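Local coordinates for TodX (Pseudomonas putida, PDB 3BS0), which probably carries toluene and related aromatic hydrocarbons across the outer membrane, as a beta-barrel channel of the FadL family, at residues Gly10-Ala15 and Thr349-Tyr354; Ser38-Gly43 and Asp92-Ala97; Val245-Gly250 and Arg271-Glu276. One frame throughout, in Å; residues are numbered along the deposited sequence.

From the N terminus, residues 10-15 form a short helix that packs against strand 348-356 to close contact 1, with 333 residues between. Inside that long loop, contact 2 opens at residues 38-43, just before strand 44-60, and closes at residues 92-97 with 48 residues between. Contact 3 follows in series, joining the two strands of the hairpin 244-257/263-272. Contacts 2 and 3 are thus both nested within contact 1, and none cross. Contacts 1 and 2 tie the N-terminal region to the barrel wall at two places, their centres about 21 Å apart; contact 3, centred about 34 Å from contact 1, lies on the other side of the chain's centre.

Contact 1: residues Gly10-Ala15 and Thr349-Tyr354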
# COMPACT_ATOMS: atom_id res chain seq x y z
N GLY A 10 5.52 -1.61 10.99
CA GLY A 10 5.62 -1.50 12.43
C GLY A 10 5.68 -0.07 12.92
O GLY A 10 6.03 0.84 12.18
N ALA A 11 5.33 0.13 14.19
CA ALA A 11 5.33 1.46 14.77
C ALA A 11 6.73 2.07 14.86
O ALA A 11 6.89 3.27 14.68
CB ALA A 11 4.67 1.41 16.15
N ILE A 12 7.75 1.27 15.13
CA ILE A 12 9.09 1.84 15.21
C ILE A 12 9.76 2.02 13.84
O ILE A 12 10.45 3.02 13.61
CB ILE A 12 10.04 0.99 16.12
CG1 ILE A 12 11.49 1.21 15.68
CG2 ILE A 12 9.67 -0.48 16.07
CD1 ILE A 12 12.50 1.17 16.83
N SER A 13 9.54 1.06 12.95
CA SER A 13 10.12 1.11 11.62
C SER A 13 9.53 2.26 10.81
O SER A 13 10.18 2.81 9.92
CB SER A 13 9.86 -0.22 10.90
OG SER A 13 10.52 -0.27 9.65
N ARG A 14 8.29 2.63 11.13
CA ARG A 14 7.61 3.70 10.42
C ARG A 14 7.82 5.05 11.05
O ARG A 14 7.70 6.08 10.40
CB ARG A 14 6.12 3.43 10.34
CG ARG A 14 5.38 4.53 9.62
CD ARG A 14 4.02 4.07 9.14
NE ARG A 14 4.02 2.65 8.82
CZ ARG A 14 3.16 2.07 8.00
NH1 ARG A 14 2.22 2.81 7.40
NH2 ARG A 14 3.22 0.77 7.78
N ALA A 15 8.12 5.05 12.34
CA ALA A 15 8.37 6.29 13.03
C ALA A 15 9.80 6.72 12.68
O ALA A 15 10.18 7.88 12.84
CB ALA A 15 8.23 6.08 14.53
N THR A 349 11.18 6.53 24.83
CA THR A 349 12.09 6.71 23.72
C THR A 349 11.43 7.72 22.81
O THR A 349 10.21 7.93 22.90
CB THR A 349 12.30 5.41 22.93
OG1 THR A 349 12.96 4.44 23.75
CG2 THR A 349 13.15 5.68 21.69
N LEU A 350 12.22 8.37 21.97
CA LEU A 350 11.71 9.35 21.02
C LEU A 350 12.33 9.03 19.69
O LEU A 350 13.55 8.87 19.59
CB LEU A 350 12.06 10.77 21.47
CG LEU A 350 11.37 11.14 22.79
CD1 LEU A 350 11.73 12.57 23.16
CD2 LEU A 350 9.86 11.00 22.65
N ARG A 351 11.49 8.91 18.67
CA ARG A 351 11.92 8.59 17.32
C ARG A 351 11.46 9.63 16.31
O ARG A 351 10.47 10.32 16.53
CB ARG A 351 11.37 7.22 16.91
CG ARG A 351 11.84 6.10 17.79
CD ARG A 351 11.07 4.80 17.53
NE ARG A 351 11.65 3.71 18.31
CZ ARG A 351 10.99 3.01 19.22
NH1 ARG A 351 9.71 3.27 19.46
NH2 ARG A 351 11.61 2.06 19.89
N ALA A 352 12.20 9.73 15.21
CA ALA A 352 11.87 10.67 14.14
C ALA A 352 12.69 10.31 12.90
O ALA A 352 13.76 9.73 13.02
CB ALA A 352 12.15 12.11 14.59
N GLY A 353 12.18 10.64 11.72
CA GLY A 353 12.92 10.32 10.52
C GLY A 353 12.45 10.99 9.25
O GLY A 353 11.56 11.85 9.26
N TYR A 354 13.06 10.59 8.13
CA TYR A 354 12.74 11.14 6.83
C TYR A 354 13.00 10.12 5.72
O TYR A 354 13.95 9.34 5.79
CB TYR A 354 13.60 12.38 6.58
CG TYR A 354 13.47 12.95 5.19
CD1 TYR A 354 12.28 13.56 4.77
CD2 TYR A 354 14.53 12.90 4.28
CE1 TYR A 354 12.15 14.12 3.49
CE2 TYR A 354 14.42 13.45 3.01
CZ TYR A 354 13.23 14.06 2.62
OH TYR A 354 13.11 14.62 1.37
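I12 lies over the guanidinium of R351, with its CB 3.8 Å above the plane and over the middle of the group. Its CG1 stands anti to the backbone N (chi1 154°), and CD1 covers the same face of the group near NE and NH2. The methyl CG2 of T349 approaches the opposite face, nearer the rim, giving the flat group a neighbour on both faces. R351 rises from the strand with CG beside the backbone N and an extended chain as far as NE, and crosses I12 obliquely. Strand 348-356 belongs to the barrel wall, and helix 11-15 to the N-terminal hatch that plugs FadL-type barrels, so R351 reaches from wall to plug. At its tip are weak links to E383 and N393. An alanine in place of R351 would probably leave E383 without this positive partner and open a gap beside I12. Nearer the strand backbone, A15 CB meets R351 CB at 4.1 Å. G353 has no side chain to turn toward A15, and A15 O comes within 3.6 Å of G353 N; that oxygen accepts a weak hydrogen bond from T379 OG1 of the adjoining strand.

Contact 2: residues Ser38-Gly43 and Asp92-Ala97; sequences SFAPDG and DWRFGA
D92 and S38 meet where the second segment begins, with D92 O 4.3 Å from S38 OG, a distance of simple proximity. The serine hydroxyl has a weak hydrogen bond to S142 OG, on the strand next to this one. At W93 the chain enters its strand; W93 points its CB away from residues 38-43, and its indole meets the rings of F141 and Y143.

R94 carries most of the contact. Its CG lies beside the backbone N, and the chain bends at chi2 (-78°), which turns CD away from a fully extended course. The aliphatic part runs past S38, with R94 CG 4.1 Å from S38 OG and R94 NE 4.0 Å from S38 CA. In the FadL-family topology residues 38-43 form the link from the N-terminal hatch into the first barrel strand, 44-60, at the periplasmic end, and R94 bridges from the wall to that link through weak bonds. Its guanidinium reaches a curved run of backbone carbonyls. NH2 of R94 makes a weak, strongly bent bond to A40 O at 3.0 Å (121° at the hydrogen), while NH1 of R94 reaches P41 O, near the plane at the group's edge, in a long, weak bond of 3.5 Å (156°). S38 O is 3.7 Å from R94 NH2, approaching obliquely. A40 also places its CB 3.5 Å from R94 NH1, and its backbone N lies over one face, toward the rim.

The carboxylate of D42 stays 5.4 Å away, measured from D42 OD2 to R94 NH2, and the carbonyl dipoles of A40 and P41 probably help to offset the buried positive charge. From F95 onward the strand leaves the link behind: F95 packs on F141 and L90, G96 pairs through its backbone with G140, and A97 with Y86.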
# COMPACT_ATOMS: atom_id res chain seq x y z
N SER A 38 16.48 -11.46 15.53
CA SER A 38 17.43 -12.01 16.48
C SER A 38 17.90 -10.95 17.46
O SER A 38 18.58 -11.26 18.45
CB SER A 38 18.61 -12.64 15.76
OG SER A 38 18.30 -13.96 15.35
N PHE A 39 17.54 -9.70 17.20
CA PHE A 39 17.90 -8.60 18.09
C PHE A 39 16.77 -8.43 19.10
O PHE A 39 16.73 -7.46 19.86
CB PHE A 39 18.06 -7.28 17.33
CG PHE A 39 19.01 -7.34 16.17
CD1 PHE A 39 19.92 -8.38 16.03
CD2 PHE A 39 19.00 -6.33 15.21
CE1 PHE A 39 20.79 -8.42 14.93
CE2 PHE A 39 19.86 -6.37 14.12
CZ PHE A 39 20.75 -7.42 13.98
N ALA A 40 15.83 -9.36 19.10
CA ALA A 40 14.71 -9.25 20.02
C ALA A 40 15.08 -9.66 21.44
O ALA A 40 15.93 -10.54 21.65
CB ALA A 40 13.55 -10.09 19.53
N PRO A 41 14.45 -9.02 22.44
CA PRO A 41 14.74 -9.36 23.83
C PRO A 41 14.36 -10.81 24.10
O PRO A 41 13.42 -11.34 23.50
CB PRO A 41 13.90 -8.36 24.62
CG PRO A 41 12.77 -8.07 23.70
CD PRO A 41 13.43 -7.96 22.36
N ASP A 42 15.12 -11.45 24.98
CA ASP A 42 14.91 -12.84 25.37
C ASP A 42 13.43 -13.11 25.57
O ASP A 42 12.73 -12.31 26.15
CB ASP A 42 15.64 -13.12 26.66
CG ASP A 42 16.75 -14.11 26.49
OD1 ASP A 42 16.51 -15.31 26.78
OD2 ASP A 42 17.84 -13.70 26.06
N GLY A 43 12.97 -14.26 25.08
CA GLY A 43 11.57 -14.59 25.24
C GLY A 43 10.75 -14.65 23.97
O GLY A 43 11.27 -14.78 22.87
N ASP A 92 18.78 -20.39 19.53
CA ASP A 92 19.35 -19.41 18.60
C ASP A 92 18.31 -18.97 17.58
O ASP A 92 18.49 -17.97 16.89
CB ASP A 92 20.54 -20.03 17.86
CG ASP A 92 21.81 -20.02 18.67
OD1 ASP A 92 22.72 -20.82 18.34
OD2 ASP A 92 21.89 -19.21 19.62
N TRP A 93 17.24 -19.74 17.48
CA TRP A 93 16.17 -19.46 16.52
C TRP A 93 15.08 -18.51 17.00
O TRP A 93 14.87 -18.30 18.19
CB TRP A 93 15.49 -20.75 16.06
CG TRP A 93 16.35 -21.69 15.26
CD1 TRP A 93 17.28 -22.56 15.74
CD2 TRP A 93 16.36 -21.83 13.84
NE1 TRP A 93 17.87 -23.24 14.70
CE2 TRP A 93 17.33 -22.81 13.52
CE3 TRP A 93 15.65 -21.22 12.80
CZ2 TRP A 93 17.60 -23.21 12.21
CZ3 TRP A 93 15.92 -21.61 11.49
CH2 TRP A 93 16.89 -22.60 11.21
N ARG A 94 14.39 -17.95 16.01
CA ARG A 94 13.25 -17.09 16.25
C ARG A 94 12.27 -17.55 15.18
O ARG A 94 12.62 -17.63 14.00
CB ARG A 94 13.59 -15.62 16.06
CG ARG A 94 14.72 -15.11 16.93
CD ARG A 94 14.34 -14.82 18.38
NE ARG A 94 15.53 -14.41 19.13
CZ ARG A 94 15.52 -13.68 20.24
NH1 ARG A 94 14.39 -13.26 20.78
NH2 ARG A 94 16.67 -13.34 20.80
N PHE A 95 11.07 -17.93 15.61
CA PHE A 95 10.04 -18.38 14.69
C PHE A 95 8.85 -17.45 14.88
O PHE A 95 8.45 -17.16 16.02
CB PHE A 95 9.64 -19.81 15.01
CG PHE A 95 10.72 -20.82 14.72
CD1 PHE A 95 11.48 -21.38 15.76
CD2 PHE A 95 10.94 -21.27 13.41
CE1 PHE A 95 12.43 -22.36 15.49
CE2 PHE A 95 11.88 -22.24 13.13
CZ PHE A 95 12.63 -22.80 14.16
N GLY A 96 8.28 -16.97 13.79
CA GLY A 96 7.15 -16.07 13.91
C GLY A 96 6.11 -16.12 12.81
O GLY A 96 6.41 -16.40 11.65
N ALA A 97 4.87 -15.85 13.20
CA ALA A 97 3.76 -15.80 12.26
C ALA A 97 2.92 -14.56 12.61
O ALA A 97 3.03 -14.01 13.71
CB ALA A 97 2.94 -17.05 12.39

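Contact 3: residues Val245-Gly250 and Arg271-Glu276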
# COMPACT_ATOMS: atom_id res chain seq x y z
N VAL A 245 0.98 -13.11 -7.44
CA VAL A 245 -0.47 -12.99 -7.29
C VAL A 245 -1.17 -13.22 -8.61
O VAL A 245 -0.63 -12.89 -9.67
CB VAL A 245 -0.88 -11.61 -6.77
CG1 VAL A 245 -0.73 -10.58 -7.87
CG2 VAL A 245 -2.30 -11.65 -6.27
N GLY A 246 -2.36 -13.80 -8.54
CA GLY A 246 -3.10 -14.04 -9.76
C GLY A 246 -3.84 -12.78 -10.17
O GLY A 246 -3.50 -11.67 -9.74
N ASP A 247 -4.85 -12.94 -11.01
CA ASP A 247 -5.66 -11.83 -11.46
C ASP A 247 -6.64 -11.47 -10.36
O ASP A 247 -7.05 -12.34 -9.59
CB ASP A 247 -6.48 -12.22 -12.71
CG ASP A 247 -5.61 -12.71 -13.86
OD1 ASP A 247 -4.64 -12.01 -14.22
OD2 ASP A 247 -5.91 -13.80 -14.40
N LEU A 248 -7.01 -10.20 -10.25
CA LEU A 248 -8.01 -9.85 -9.26
C LEU A 248 -9.28 -10.18 -10.04
O LEU A 248 -9.40 -9.77 -11.20
CB LEU A 248 -8.01 -8.36 -8.94
CG LEU A 248 -6.93 -7.70 -8.09
CD1 LEU A 248 -7.46 -6.32 -7.67
CD2 LEU A 248 -6.62 -8.55 -6.87
N GLU A 249 -10.20 -10.91 -9.43
CA GLU A 249 -11.44 -11.26 -10.12
C GLU A 249 -12.66 -11.18 -9.21
O GLU A 249 -12.61 -11.52 -8.03
CB GLU A 249 -11.35 -12.65 -10.75
CG GLU A 249 -12.31 -12.80 -11.92
CD GLU A 249 -12.08 -14.05 -12.73
OE1 GLU A 249 -10.90 -14.41 -12.93
OE2 GLU A 249 -13.07 -14.67 -13.17
N GLY A 250 -13.77 -10.73 -9.77
CA GLY A 250 -14.97 -10.62 -8.99
C GLY A 250 -16.10 -10.08 -9.84
O GLY A 250 -16.04 -10.07 -11.07
N ARG A 271 -11.75 -8.82 -14.51
CA ARG A 271 -10.43 -9.27 -14.12
C ARG A 271 -9.47 -8.14 -14.36
O ARG A 271 -9.47 -7.52 -15.43
CB ARG A 271 -9.98 -10.47 -14.96
CG ARG A 271 -10.73 -11.75 -14.73
CD ARG A 271 -10.26 -12.81 -15.69
NE ARG A 271 -10.99 -12.79 -16.96
CZ ARG A 271 -10.49 -13.24 -18.11
NH1 ARG A 271 -9.27 -13.75 -18.15
NH2 ARG A 271 -11.23 -13.20 -19.21
N VAL A 272 -8.67 -7.86 -13.35
CA VAL A 272 -7.66 -6.84 -13.43
C VAL A 272 -6.41 -7.70 -13.54
O VAL A 272 -5.89 -8.19 -12.55
CB VAL A 272 -7.65 -5.98 -12.15
CG1 VAL A 272 -6.55 -4.96 -12.22
CG2 VAL A 272 -8.99 -5.28 -12.01
N LYS A 273 -5.96 -7.90 -14.77
CA LYS A 273 -4.79 -8.74 -15.05
C LYS A 273 -3.43 -8.13 -14.75
O LYS A 273 -3.31 -6.98 -14.33
CB LYS A 273 -4.81 -9.19 -16.51
CG LYS A 273 -5.90 -10.18 -16.86
CD LYS A 273 -5.87 -10.45 -18.35
CE LYS A 273 -6.54 -11.77 -18.71
NZ LYS A 273 -6.39 -12.05 -20.16
N ASN A 274 -2.41 -8.94 -14.98
CA ASN A 274 -1.00 -8.62 -14.80
C ASN A 274 -0.51 -7.40 -14.01
O ASN A 274 -0.38 -6.29 -14.53
CB ASN A 274 -0.32 -8.62 -16.16
CG ASN A 274 -0.61 -9.88 -16.94
OD1 ASN A 274 -0.20 -10.97 -16.54
ND2 ASN A 274 -1.32 -9.74 -18.05
N PHE A 275 -0.23 -7.68 -12.74
CA PHE A 275 0.34 -6.75 -11.77
C PHE A 275 0.71 -7.72 -10.69
O PHE A 275 -0.02 -8.67 -10.43
CB PHE A 275 -0.63 -5.84 -11.08
CG PHE A 275 -1.18 -4.79 -11.91
CD1 PHE A 275 -0.37 -3.98 -12.71
CD2 PHE A 275 -2.52 -4.50 -11.78
CE1 PHE A 275 -0.91 -2.90 -13.34
CE2 PHE A 275 -3.06 -3.43 -12.40
CZ PHE A 275 -2.27 -2.63 -13.17
N GLU A 276 1.80 -7.44 -10.03
CA GLU A 276 2.23 -8.30 -8.97
C GLU A 276 2.71 -7.25 -8.00
O GLU A 276 1.94 -6.42 -7.52
CB GLU A 276 3.35 -9.19 -9.49
CG GLU A 276 4.03 -8.58 -10.72
CD GLU A 276 4.57 -9.62 -11.70
OE1 GLU A 276 3.79 -10.47 -12.18
OE2 GLU A 276 5.79 -9.58 -11.99
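L248 and V272 form the close-packed part of this contact, an antiparallel hydrogen-bonded pair in the hairpin of strands 244-257 and 263-272. V272 N donates to L248 O at 3.0 Å, with the donor in the carbonyl plane; the return bond from L248 N to V272 O is longer, 3.3 Å, its donor 39° out of the V272 carbonyl plane. L248 O also receives a CA-H...O contact from R271 CA. On the apolar face the two CB atoms, of L248 and V272, are 4.0 Å apart. L248 packs further against V214, A216, T160 and L162, and a detergent molecule touches V272, consistent with a mainly apolar patch on the inner side of a FadL-type barrel. The hairpin lies in the chain between barrel strands 233-240 and 280-288. At its open end, V245 CG1 packs against F275 O at 3.3 Å and against the CA of E276, whose side chain is poorly ordered.

The other face is looser and polar, and E249, R271, D247 and K273 on it are all partly exposed. E249 and R271 run side by side, pointing the same way, and E249 OE1 touches the aliphatic R271 CG at 3.2 Å. Its distance to R271 NE is 4.3 Å, beyond a salt bridge, and the carboxylate and guanidinium planes are 47° apart. D247 runs alongside K273 in the same fashion, its OD1 3.5 Å from K273 CG.

The chemistry is therefore divided: two backbone bonds and an apolar pair hold this end of the strand pair, while the charges act at longer range, where R271 would probably ease the repulsion between the neighbouring acids E249 and D269.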